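Local coordinates for diaminopimelate decarboxylase (Phaeodactylum tricornutum, PDB 7JPJ), which probably catalyses the PLP-dependent decarboxylation of diaminopimelate to lysine, the last step of lysine biosynthesis, and works as a dimer, at residues Thr13-Lys18 with Gly338-Val343; Ala140-Arg145 with Tyr193-Glu198; Leu310-Gly315 with Val350-His355. All coordinates share one frame; numbering follows the deposited sequence.

Interaction 2 lies in the parallel barrel of the pyridoxal-binding domain. Interactions 1 and 3 lie on the other side of the chain's centre, their centres about 21 Å apart. Interactions 1 and 3 draw on the same excursion of the chain: G338-V343 belongs to the loop that leads into strand 347-353, and V350-H355 covers its end and the first residues beyond. Interaction 3 is buried, rests on backbone bonds and valine-leucine packing, and reaches the second subunit. Interaction 2 is also a parallel strand pair, but one flank is charged and the other apolar. Interaction 1 is partly buried and pairs no strands. There, one carboxylate and one proline join a helix start to a loop.

Interaction 1 of 3, residues Thr13-Lys18 with Gly338-Val343; sequences TPETAK and GNSADV
The carboxylate of E15 reaches across to the backbone of S340. S340 N donates to E15 OE2 at 3.0 Å, with an N-H...O angle of 158°. The donor stands above the carboxylate plane, 38° out of it. E15 CG, beside the backbone N (chi1 -75°), passes the carbonyl oxygen of G338; the bend at chi2 then puts CD near S340. P14 makes the apolar half of the contact. Its CB lies against the G338 carbonyl, and its CG meets V343 CG2 at 4.1 Å, the two side chains crossing at about a right angle. G338 CA also makes a CA-H...O contact of 3.4 Å with P14 O.

P14 and E15 are in the first turn of helix 14-24, with T13 at the N-cap position. The helix start is thus packed on the loop between strands 331-334 and 347-353. At the helix start, T13 OG1 and T16 OG1 share a hydrogen bond of 2.6 Å. In the loop, D342 N bonds N339 O, and S337 OG binds both N339 N and D342 OD2. Farther out, R379 takes the carbonyl oxygens of D342 and V343, and P335 packs against P14 and D342.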
loop_
_atom_site.group_PDB
_atom_site.type_symbol
_atom_site.label_atom_id
_atom_site.label_comp_id
_atom_site.label_asym_id
_atom_site.label_seq_id
_atom_site.Cartn_x
_atom_site.Cartn_y
_atom_site.Cartn_z
ATOM N N THR A 13 24.804 14.814 0.732
ATOM C CA THR A 13 26.123 14.466 0.234
ATOM C C THR A 13 26.479 13.053 0.689
ATOM O O THR A 13 25.826 12.500 1.579
ATOM C CB THR A 13 27.166 15.465 0.737
ATOM O OG1 THR A 13 27.329 15.321 2.153
ATOM C CG2 THR A 13 26.747 16.891 0.415
ATOM N N PRO A 14 27.494 12.432 0.081
ATOM C CA PRO A 14 27.917 11.108 0.571
ATOM C C PRO A 14 28.300 11.105 2.040
ATOM O O PRO A 14 28.113 10.086 2.716
ATOM C CB PRO A 14 29.111 10.770 -0.330
ATOM C CG PRO A 14 28.855 11.529 -1.585
ATOM C CD PRO A 14 28.185 12.805 -1.168
ATOM N N GLU A 15 28.823 12.218 2.563
ATOM C CA GLU A 15 29.121 12.291 3.990
ATOM C C GLU A 15 27.844 12.389 4.816
ATOM O O GLU A 15 27.717 11.730 5.855
ATOM C CB GLU A 15 30.036 13.482 4.276
ATOM C CG GLU A 15 31.490 13.289 3.856
ATOM C CD GLU A 15 31.722 13.526 2.369
ATOM O OE1 GLU A 15 30.747 13.852 1.654
ATOM O OE2 GLU A 15 32.883 13.395 1.920
ATOM N N THR A 16 26.889 13.210 4.372
ATOM C CA THR A 16 25.639 13.361 5.110
ATOM C C THR A 16 24.801 12.089 5.068
ATOM O O THR A 16 24.051 11.813 6.013
ATOM C CB THR A 16 24.827 14.531 4.551
ATOM O OG1 THR A 16 25.707 15.605 4.201
ATOM C CG2 THR A 16 23.834 15.026 5.589
ATOM N N ALA A 17 24.905 11.312 3.987
ATOM C CA ALA A 17 24.148 10.067 3.890
ATOM C C ALA A 17 24.659 9.037 4.890
ATOM O O ALA A 17 23.873 8.413 5.611
ATOM C CB ALA A 17 24.212 9.521 2.464
ATOM N N LYS A 18 25.966 8.816 4.966
ATOM C CA LYS A 18 26.507 7.882 5.980
ATOM C C LYS A 18 26.197 8.378 7.392
ATOM O O LYS A 18 25.997 7.537 8.252
ATOM C CB LYS A 18 28.011 7.662 5.829
ATOM C CG LYS A 18 28.470 6.214 5.827
ATOM C CD LYS A 18 29.896 6.062 6.292
ATOM C CE LYS A 18 30.079 4.941 7.291
ATOM N NZ LYS A 18 31.511 4.622 7.505
ATOM N N GLY A 338 31.153 6.794 1.601
ATOM C CA GLY A 338 30.815 8.043 2.244
ATOM C C GLY A 338 31.750 9.187 1.923
ATOM O O GLY A 338 31.567 10.286 2.467
ATOM N N ASN A 339 32.740 8.970 1.063
ATOM C CA ASN A 339 33.687 10.005 0.669
ATOM C C ASN A 339 33.260 10.602 -0.664
ATOM O O ASN A 339 33.036 9.870 -1.635
ATOM C CB ASN A 339 35.103 9.440 0.559
ATOM C CG ASN A 339 35.574 8.777 1.840
ATOM O OD1 ASN A 339 36.490 7.954 1.822
ATOM N ND2 ASN A 339 34.958 9.141 2.961
ATOM N N SER A 340 33.158 11.932 -0.712
ATOM C CA SER A 340 32.827 12.603 -1.962
ATOM C C SER A 340 33.916 12.449 -3.013
ATOM O O SER A 340 33.680 12.789 -4.177
ATOM C CB SER A 340 32.554 14.085 -1.708
ATOM O OG SER A 340 31.609 14.254 -0.666
ATOM N N ALA A 341 35.094 11.951 -2.637
ATOM C CA ALA A 341 36.133 11.677 -3.619
ATOM C C ALA A 341 35.845 10.417 -4.427
ATOM O O ALA A 341 36.368 10.276 -5.537
ATOM C CB ALA A 341 37.490 11.556 -2.927
ATOM N N ASP A 342 35.025 9.508 -3.903
ATOM C CA ASP A 342 34.708 8.256 -4.576
ATOM C C ASP A 342 33.456 8.340 -5.439
ATOM O O ASP A 342 32.945 7.299 -5.864
ATOM C CB ASP A 342 34.547 7.127 -3.554
ATOM C CG ASP A 342 35.733 7.011 -2.624
ATOM O OD1 ASP A 342 36.861 7.342 -3.050
ATOM O OD2 ASP A 342 35.540 6.582 -1.468
ATOM N N VAL A 343 32.947 9.544 -5.703
ATOM C CA VAL A 343 31.796 9.669 -6.594
ATOM C C VAL A 343 32.171 9.225 -8.004
ATOM O O VAL A 343 31.514 8.358 -8.593
ATOM C CB VAL A 343 31.251 11.108 -6.578
ATOM C CG1 VAL A 343 30.040 11.219 -7.491
ATOM C CG2 VAL A 343 30.895 11.522 -5.159
#

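Interaction 2 of 3, residues Ala140-Arg145 with Tyr193-Glu198; sequences AKVGVR and YGLEVE
E196 O takes V142 N at 3.2 Å, and the same oxygen receives a CA-H...O contact from K141 CA. On one side of this bond in the short parallel ladder, E196 N donates to A140 O at 3.2 Å. That donor stands 36° out of the carbonyl plane. On the other side, E198 N bonds V142 O at 3.3 Å. The K141-E196 and V142-V197 pairs therefore run in parallel register. The short strands 141-145 and 196-198 are strongly turned against each other, with 60° between their directions.

One side of the pair is charged. The K141 and E196 side chains lie side by side and point the same way. With E198 CG between its backbone N and carbonyl carbon (chi1 73°), the extended chain lays its carboxylate beside the aliphatic part of K141, E198 OE1 being 3.6 Å from K141 CD. K141 NZ stays 4.6 Å from E198 OE1, beyond a salt bridge.

The other side is apolar. V144 CG2 meets V197 CG1 at 3.6 Å, the side chains crossing at about a right angle. V142 CG1 approaches L195 CD1 more loosely, at 4.5 Å. Helices 125-134 and 185-192 cover this side: F131 packs on V142, and V190 on L195 and V197. G194 is the C-prime residue of a Schellman motif that ends helix 185-192 just before strand 196-201.

These are neighbouring strands of the TIM-like barrel of the pyridoxal-binding domain, with helices packed on the outside. The chemistry implies that backbone bonds and valine packing carry the joint. The lysine-glutamate attraction probably adds only a modest, long-range term.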
loop_
_atom_site.group_PDB
_atom_site.type_symbol
_atom_site.label_atom_id
_atom_site.label_comp_id
_atom_site.label_asym_id
_atom_site.label_seq_id
_atom_site.Cartn_x
_atom_site.Cartn_y
_atom_site.Cartn_z
ATOM N N ALA A 140 -23.971 26.083 17.279
ATOM C CA ALA A 140 -22.551 25.839 17.093
ATOM C C ALA A 140 -22.104 26.248 15.696
ATOM O O ALA A 140 -22.836 26.085 14.715
ATOM C CB ALA A 140 -22.238 24.365 17.342
ATOM N N LYS A 141 -20.903 26.810 15.618
ATOM C CA LYS A 141 -20.286 27.084 14.332
ATOM C C LYS A 141 -19.713 25.799 13.757
ATOM O O LYS A 141 -19.280 24.907 14.490
ATOM C CB LYS A 141 -19.190 28.145 14.467
ATOM C CG LYS A 141 -19.720 29.542 14.782
ATOM C CD LYS A 141 -18.789 30.333 15.695
ATOM C CE LYS A 141 -18.147 29.457 16.765
ATOM N NZ LYS A 141 -17.127 30.212 17.560
ATOM N N VAL A 142 -19.724 25.704 12.429
ATOM C CA VAL A 142 -19.279 24.499 11.743
ATOM C C VAL A 142 -18.867 24.889 10.335
ATOM O O VAL A 142 -19.340 25.889 9.788
ATOM C CB VAL A 142 -20.387 23.414 11.745
ATOM C CG1 VAL A 142 -21.496 23.772 10.762
ATOM C CG2 VAL A 142 -19.807 22.040 11.441
ATOM N N GLY A 143 -17.955 24.108 9.755
ATOM C CA GLY A 143 -17.577 24.263 8.370
ATOM C C GLY A 143 -18.355 23.312 7.479
ATOM O O GLY A 143 -18.886 22.301 7.933
ATOM N N VAL A 144 -18.424 23.656 6.195
ATOM C CA VAL A 144 -19.161 22.882 5.201
ATOM C C VAL A 144 -18.274 22.704 3.976
ATOM O O VAL A 144 -17.901 23.691 3.331
ATOM C CB VAL A 144 -20.483 23.562 4.804
ATOM C CG1 VAL A 144 -21.261 22.689 3.837
ATOM C CG2 VAL A 144 -21.322 23.863 6.036
ATOM N N ARG A 145 -17.946 21.454 3.647
ATOM C CA ARG A 145 -17.215 21.160 2.422
ATOM C C ARG A 145 -18.197 20.903 1.286
ATOM O O ARG A 145 -19.115 20.087 1.420
ATOM C CB ARG A 145 -16.285 19.956 2.586
ATOM C CG ARG A 145 -15.658 19.543 1.259
ATOM C CD ARG A 145 -14.414 18.688 1.411
ATOM N NE ARG A 145 -13.904 18.279 0.103
ATOM C CZ ARG A 145 -12.741 17.666 -0.094
ATOM N NH1 ARG A 145 -11.955 17.385 0.936
ATOM N NH2 ARG A 145 -12.364 17.333 -1.322
ATOM N N TYR A 193 -31.409 22.945 13.095
ATOM C CA TYR A 193 -30.629 22.824 14.319
ATOM C C TYR A 193 -30.021 24.149 14.765
ATOM O O TYR A 193 -29.183 24.160 15.672
ATOM C CB TYR A 193 -29.534 21.771 14.141
ATOM C CG TYR A 193 -30.061 20.415 13.725
ATOM C CD1 TYR A 193 -30.838 19.655 14.592
ATOM C CD2 TYR A 193 -29.778 19.892 12.469
ATOM C CE1 TYR A 193 -31.322 18.413 14.219
ATOM C CE2 TYR A 193 -30.258 18.652 12.087
ATOM C CZ TYR A 193 -31.030 17.916 12.966
ATOM O OH TYR A 193 -31.509 16.681 12.589
ATOM N N GLY A 194 -30.425 25.260 14.156
ATOM C CA GLY A 194 -29.909 26.557 14.560
ATOM C C GLY A 194 -28.416 26.708 14.389
ATOM O O GLY A 194 -27.787 27.470 15.131
ATOM N N LEU A 195 -27.828 26.001 13.427
ATOM C CA LEU A 195 -26.394 26.059 13.207
ATOM C C LEU A 195 -25.980 27.428 12.669
ATOM O O LEU A 195 -26.804 28.246 12.254
ATOM C CB LEU A 195 -25.958 24.968 12.229
ATOM C CG LEU A 195 -26.197 23.524 12.653
ATOM C CD1 LEU A 195 -25.718 22.582 11.569
ATOM C CD2 LEU A 195 -25.494 23.238 13.967
ATOM N N GLU A 196 -24.672 27.665 12.677
ATOM C CA GLU A 196 -24.079 28.862 12.090
ATOM C C GLU A 196 -22.927 28.426 11.194
ATOM O O GLU A 196 -21.920 27.904 11.684
ATOM C CB GLU A 196 -23.597 29.833 13.166
ATOM C CG GLU A 196 -22.934 31.084 12.603
ATOM C CD GLU A 196 -23.000 32.263 13.555
ATOM O OE1 GLU A 196 -21.932 32.832 13.865
ATOM O OE2 GLU A 196 -24.117 32.618 13.993
ATOM N N VAL A 197 -23.074 28.637 9.890
ATOM C CA VAL A 197 -22.044 28.265 8.927
ATOM C C VAL A 197 -21.011 29.386 8.877
ATOM O O VAL A 197 -21.301 30.492 8.412
ATOM C CB VAL A 197 -22.643 27.999 7.542
ATOM C CG1 VAL A 197 -21.590 27.418 6.616
ATOM C CG2 VAL A 197 -23.829 27.066 7.660
ATOM N N GLU A 198 -19.799 29.104 9.354
ATOM C CA GLU A 198 -18.742 30.102 9.416
ATOM C C GLU A 198 -17.667 29.913 8.358
ATOM O O GLU A 198 -16.868 30.833 8.149
ATOM C CB GLU A 198 -18.078 30.096 10.802
ATOM C CG GLU A 198 -17.180 28.891 11.059
ATOM C CD GLU A 198 -16.369 29.015 12.341
ATOM O OE1 GLU A 198 -16.460 30.066 13.011
ATOM O OE2 GLU A 198 -15.638 28.059 12.680
#

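Interaction 3 of 3, residues Leu310-Gly315 with Val350-His355; sequences LKLDAG and VVVVGH
Strands 308-312 and 347-353 are parallel neighbours in the mixed sheet, and this contact follows them past their C-terminal ends. L310 N donates to V351 O at 2.7 Å. V353 N returns a bond to L310 O at 2.9 Å, and L312 N continues with V353 O at 3.2 Å. V352 CA also makes a CA-H...O contact with L310 O. The strand directions differ by only 21°.

L310 and V352 share one face of the sheet. There L310 CD1 meets V350 CG2 at 3.7 Å, and L312 CD1 meets V352 CG1 at 3.6 Å. On the other face K311 and V353 lie side by side, with K311 CG against V353 CG2. The K311 chain bends at chi3, and its NZ bonds Q104 of the second subunit.

Beyond the strands, H355 N donates to A314 O at 2.9 Å, from well above the carbonyl plane. With CG between its backbone N and carbonyl carbon (chi1 61°), the H355 ring lies on the backbone of A314, whose CA sits 3.5 Å above the plane over the ring centre. Both ring nitrogens have partners: NE2 bonds T317 OG1, ND1 bonds E105 of the second subunit, and F407 stacks on the ring.

H355 lies about 8 Å, side chain to side chain, from C357, the predicted proton donor. The arrangement is consistent with fold-type III PLP decarboxylases, in which the C-terminal beta domain of one subunit meets the barrel domain of the other at the active site.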
loop_
_atom_site.group_PDB
_atom_site.type_symbol
_atom_site.label_atom_id
_atom_site.label_comp_id
_atom_site.label_asym_id
_atom_site.label_seq_id
_atom_site.Cartn_x
_atom_site.Cartn_y
_atom_site.Cartn_z
ATOM N N LEU A 310 19.407 -3.467 -10.184
ATOM C CA LEU A 310 19.898 -3.108 -8.861
ATOM C C LEU A 310 18.827 -3.463 -7.838
ATOM O O LEU A 310 17.720 -2.913 -7.878
ATOM C CB LEU A 310 20.235 -1.620 -8.782
ATOM C CG LEU A 310 21.414 -1.084 -9.594
ATOM C CD1 LEU A 310 21.681 0.355 -9.205
ATOM C CD2 LEU A 310 22.655 -1.932 -9.385
ATOM N N LYS A 311 19.150 -4.378 -6.930
ATOM C CA LYS A 311 18.222 -4.828 -5.900
ATOM C C LYS A 311 18.564 -4.132 -4.589
ATOM O O LYS A 311 19.695 -4.235 -4.102
ATOM C CB LYS A 311 18.281 -6.347 -5.736
ATOM C CG LYS A 311 18.264 -7.116 -7.052
ATOM C CD LYS A 311 18.638 -8.576 -6.853
ATOM C CE LYS A 311 17.433 -9.484 -6.987
ATOM N NZ LYS A 311 17.793 -10.915 -6.773
ATOM N N LEU A 312 17.587 -3.433 -4.021
ATOM C CA LEU A 312 17.773 -2.698 -2.780
ATOM C C LEU A 312 17.348 -3.541 -1.581
ATOM O O LEU A 312 16.828 -4.651 -1.718
ATOM C CB LEU A 312 16.974 -1.395 -2.801
ATOM C CG LEU A 312 17.037 -0.514 -4.047
ATOM C CD1 LEU A 312 15.985 0.576 -3.951
ATOM C CD2 LEU A 312 18.424 0.089 -4.213
ATOM N N ASP A 313 17.579 -2.996 -0.385
ATOM C CA ASP A 313 17.018 -3.543 0.844
ATOM C C ASP A 313 15.754 -2.802 1.266
ATOM O O ASP A 313 15.435 -2.734 2.458
ATOM C CB ASP A 313 18.057 -3.535 1.970
ATOM C CG ASP A 313 18.540 -2.136 2.330
ATOM O OD1 ASP A 313 18.197 -1.167 1.620
ATOM O OD2 ASP A 313 19.278 -2.014 3.332
ATOM N N ALA A 314 15.034 -2.241 0.297
ATOM C CA ALA A 314 13.794 -1.521 0.535
ATOM C C ALA A 314 12.881 -1.749 -0.662
ATOM O O ALA A 314 13.243 -2.436 -1.619
ATOM C CB ALA A 314 14.059 -0.031 0.764
ATOM N N GLY A 315 11.687 -1.169 -0.608
ATOM C CA GLY A 315 10.763 -1.314 -1.724
ATOM C C GLY A 315 9.408 -0.717 -1.413
ATOM O O GLY A 315 9.301 0.270 -0.674
ATOM N N VAL A 350 20.400 1.128 -15.558
ATOM C CA VAL A 350 19.957 0.005 -14.743
ATOM C C VAL A 350 18.456 0.112 -14.502
ATOM O O VAL A 350 17.823 1.134 -14.772
ATOM C CB VAL A 350 20.699 -0.067 -13.390
ATOM C CG1 VAL A 350 22.205 -0.207 -13.599
ATOM C CG2 VAL A 350 20.371 1.152 -12.539
ATOM N N VAL A 351 17.896 -0.982 -13.991
ATOM C CA VAL A 351 16.546 -1.032 -13.447
ATOM C C VAL A 351 16.673 -1.277 -11.952
ATOM O O VAL A 351 17.501 -2.088 -11.520
ATOM C CB VAL A 351 15.704 -2.134 -14.121
ATOM C CG1 VAL A 351 14.382 -2.322 -13.399
ATOM C CG2 VAL A 351 15.473 -1.809 -15.583
ATOM N N VAL A 352 15.873 -0.568 -11.160
ATOM C CA VAL A 352 15.926 -0.651 -9.704
ATOM C C VAL A 352 14.705 -1.420 -9.219
ATOM O O VAL A 352 13.566 -1.048 -9.525
ATOM C CB VAL A 352 15.995 0.742 -9.060
ATOM C CG1 VAL A 352 16.184 0.621 -7.555
ATOM C CG2 VAL A 352 17.125 1.551 -9.680
ATOM N N VAL A 353 14.940 -2.490 -8.459
ATOM C CA VAL A 353 13.865 -3.322 -7.935
ATOM C C VAL A 353 13.939 -3.338 -6.414
ATOM O O VAL A 353 14.979 -3.066 -5.806
ATOM C CB VAL A 353 13.906 -4.761 -8.489
ATOM C CG1 VAL A 353 13.817 -4.755 -10.010
ATOM C CG2 VAL A 353 15.158 -5.481 -8.014
ATOM N N GLY A 354 12.800 -3.674 -5.796
ATOM C CA GLY A 354 12.712 -3.739 -4.354
ATOM C C GLY A 354 12.990 -5.129 -3.801
ATOM O O GLY A 354 13.101 -6.111 -4.533
ATOM N N HIS A 355 13.086 -5.196 -2.473
ATOM C CA HIS A 355 13.434 -6.435 -1.788
ATOM C C HIS A 355 12.243 -7.357 -1.553
ATOM O O HIS A 355 12.440 -8.474 -1.063
ATOM C CB HIS A 355 14.117 -6.122 -0.450
ATOM C CG HIS A 355 13.264 -5.346 0.507
ATOM N ND1 HIS A 355 13.645 -5.100 1.809
ATOM C CD2 HIS A 355 12.054 -4.756 0.353
ATOM C CE1 HIS A 355 12.707 -4.394 2.415
ATOM N NE2 HIS A 355 11.730 -4.173 1.554
#